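Local coordinates for sugar fermentation stimulation protein homolog (Pyrococcus furiosus, PDB 4DA2) that probably binds DNA, joining an OB-fold domain to a calcium-binding domain of the PD-(D/E)xK nuclease type, at residues F70-K75 against V136-E141. The protein carries 1 engineered substitution. Numbering follows the deposited sequence.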
loop_
_atom_site.group_PDB
_atom_site.type_symbol
_atom_site.label_atom_id
_atom_site.label_comp_id
_atom_site.label_asym_id
_atom_site.label_seq_id
_atom_site.Cartn_x
_atom_site.Cartn_y
_atom_site.Cartn_z
ATOM N N PHE A 70 7.787 8.173 -6.099
ATOM C CA PHE A 70 9.079 8.817 -6.158
ATOM C C PHE A 70 10.113 7.928 -6.846
ATOM O O PHE A 70 10.031 6.696 -6.836
ATOM C CB PHE A 70 9.570 9.146 -4.743
ATOM C CG PHE A 70 8.834 10.291 -4.092
ATOM C CD1 PHE A 70 9.373 11.573 -4.135
ATOM C CD2 PHE A 70 7.617 10.093 -3.431
ATOM C CE1 PHE A 70 8.712 12.654 -3.544
ATOM C CE2 PHE A 70 6.947 11.179 -2.822
ATOM C CZ PHE A 70 7.506 12.449 -2.879
ATOM N N GLU A 71 11.118 8.574 -7.416
ATOM C CA GLU A 71 12.208 7.851 -8.039
ATOM C C GLU A 71 12.894 7.091 -6.933
ATOM O O GLU A 71 13.120 7.621 -5.837
ATOM C CB GLU A 71 13.181 8.857 -8.706
ATOM C CG GLU A 71 14.372 8.218 -9.452
ATOM C CD GLU A 71 15.505 7.718 -8.546
ATOM O OE1 GLU A 71 15.638 8.217 -7.402
ATOM O OE2 GLU A 71 16.273 6.819 -8.996
ATOM N N ASP A 72 13.228 5.839 -7.218
ATOM C CA ASP A 72 13.849 4.997 -6.208
ATOM C C ASP A 72 14.636 3.957 -6.972
ATOM O O ASP A 72 14.057 3.127 -7.683
ATOM C CB ASP A 72 12.788 4.345 -5.299
ATOM C CG ASP A 72 13.382 3.639 -4.100
ATOM O OD1 ASP A 72 14.529 3.948 -3.732
ATOM O OD2 ASP A 72 12.687 2.799 -3.487
ATOM N N HIS A 73 15.963 4.066 -6.873
ATOM C CA HIS A 73 16.873 3.126 -7.513
ATOM C C HIS A 73 16.574 2.888 -9.002
ATOM O O HIS A 73 16.687 1.770 -9.510
ATOM C CB HIS A 73 16.948 1.831 -6.687
ATOM C CG HIS A 73 17.421 2.063 -5.284
ATOM N ND1 HIS A 73 18.538 2.821 -4.994
ATOM C CD2 HIS A 73 16.913 1.671 -4.093
ATOM C CE1 HIS A 73 18.705 2.875 -3.685
ATOM N NE2 HIS A 73 17.735 2.181 -3.115
ATOM N N GLY A 74 16.225 3.961 -9.706
ATOM C CA GLY A 74 16.006 3.888 -11.129
ATOM C C GLY A 74 14.599 3.483 -11.529
ATOM O O GLY A 74 14.239 3.510 -12.708
ATOM N N LYS A 75 13.798 3.107 -10.543
ATOM C CA LYS A 75 12.413 2.715 -10.783
ATOM C C LYS A 75 11.569 3.735 -10.017
ATOM O O LYS A 75 12.070 4.828 -9.641
ATOM C CB LYS A 75 12.149 1.271 -10.264
ATOM C CG LYS A 75 13.099 0.152 -10.763
ATOM C CD LYS A 75 12.802 -0.274 -12.197
ATOM C CE LYS A 75 13.447 -1.629 -12.614
ATOM N NZ LYS A 75 14.951 -1.615 -12.612
ATOM N N VAL A 136 6.213 1.062 2.439
ATOM C CA VAL A 136 7.200 1.684 1.548
ATOM C C VAL A 136 8.367 2.318 2.324
ATOM O O VAL A 136 9.111 3.168 1.782
ATOM C CB VAL A 136 6.555 2.652 0.502
ATOM C CG1 VAL A 136 5.667 1.842 -0.487
ATOM C CG2 VAL A 136 5.744 3.768 1.179
ATOM N N LEU A 137 8.522 1.904 3.578
ATOM C CA LEU A 137 9.682 2.289 4.378
ATOM C C LEU A 137 10.752 1.212 4.221
ATOM O O LEU A 137 10.482 0.030 4.437
ATOM C CB LEU A 137 9.289 2.463 5.848
ATOM C CG LEU A 137 10.418 2.845 6.821
ATOM C CD1 LEU A 137 10.954 4.260 6.573
ATOM C CD2 LEU A 137 10.014 2.658 8.271
ATOM N N ARG A 138 11.951 1.607 3.801
ATOM C CA ARG A 138 12.991 0.641 3.470
ATOM C C ARG A 138 14.030 0.531 4.557
ATOM O O ARG A 138 14.504 1.535 5.082
ATOM C CB ARG A 138 13.694 1.031 2.173
ATOM C CG ARG A 138 14.973 0.208 1.868
ATOM C CD ARG A 138 15.835 0.849 0.790
ATOM N NE ARG A 138 15.067 1.129 -0.416
ATOM C CZ ARG A 138 14.743 0.227 -1.342
ATOM N NH1 ARG A 138 15.125 -1.040 -1.208
ATOM N NH2 ARG A 138 14.020 0.592 -2.394
ATOM N N GLU A 139 14.377 -0.703 4.880
ATOM C CA GLU A 139 15.590 -0.994 5.644
ATOM C C GLU A 139 16.294 -2.143 4.941
ATOM O O GLU A 139 15.926 -3.309 5.103
ATOM C CB GLU A 139 15.292 -1.358 7.093
ATOM C CG GLU A 139 16.557 -1.651 7.915
ATOM C CD GLU A 139 16.262 -2.399 9.196
ATOM O OE1 GLU A 139 15.693 -1.786 10.132
ATOM O OE2 GLU A 139 16.610 -3.600 9.262
ATOM N N GLY A 140 17.296 -1.804 4.134
ATOM C CA GLY A 140 18.013 -2.801 3.336
ATOM C C GLY A 140 17.107 -3.558 2.381
ATOM O O GLY A 140 16.496 -2.974 1.494
ATOM N N GLU A 141 16.980 -4.863 2.600
ATOM C CA GLU A 141 16.148 -5.690 1.739
ATOM C C GLU A 141 14.696 -5.726 2.211
ATOM O O GLU A 141 13.865 -6.388 1.584
ATOM C CB GLU A 141 16.716 -7.114 1.681
ATOM C CG GLU A 141 17.834 -7.279 0.618
ATOM C CD GLU A 141 17.331 -7.105 -0.809
ATOM O OE1 GLU A 141 16.255 -7.645 -1.129
ATOM O OE2 GLU A 141 18.010 -6.435 -1.617
HETATM O O HOH W 1 13.263 3.577 -0.252
#
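A salt bridge across the interface between the N-terminal OB domain and the PD-(D/E)xK nuclease-like domain joins Asp72, which opens the type I' turn of the hairpin formed by strands 65-72 and 75-78, to Arg138 near the end of strand 127-139. Arg138 NH2 donates to Asp72 OD2 at 2.8 Å with an N-H...O angle of 147°. The acceptor lies in the guanidinium plane and is met on its syn side; one N-H carries the bridge, and the carboxylate and guanidinium planes are steeply inclined (63°). The Arg138 chain leaves its strand extended and bends at chi3 (-53°), which carries the guanidinium over to Asp72 and His73. There the His73 ring abuts it edge-on, with CD2 above one guanidinium face, 3.5 Å from Arg138 NH2. On its own domain's side, NH2 also bonds to Pro179 O and NH1 to Asn180 O, which probably fix the rotation of the guanidinium. A leucine in place of Arg138 would probably leave the Asp72 carboxylate without its charged mate and both carbonyls without their donor. A water bridges the same pair, accepting from Arg138 NE at 3.0 Å and donating only weakly to Asp72 OD2 at 3.4 Å.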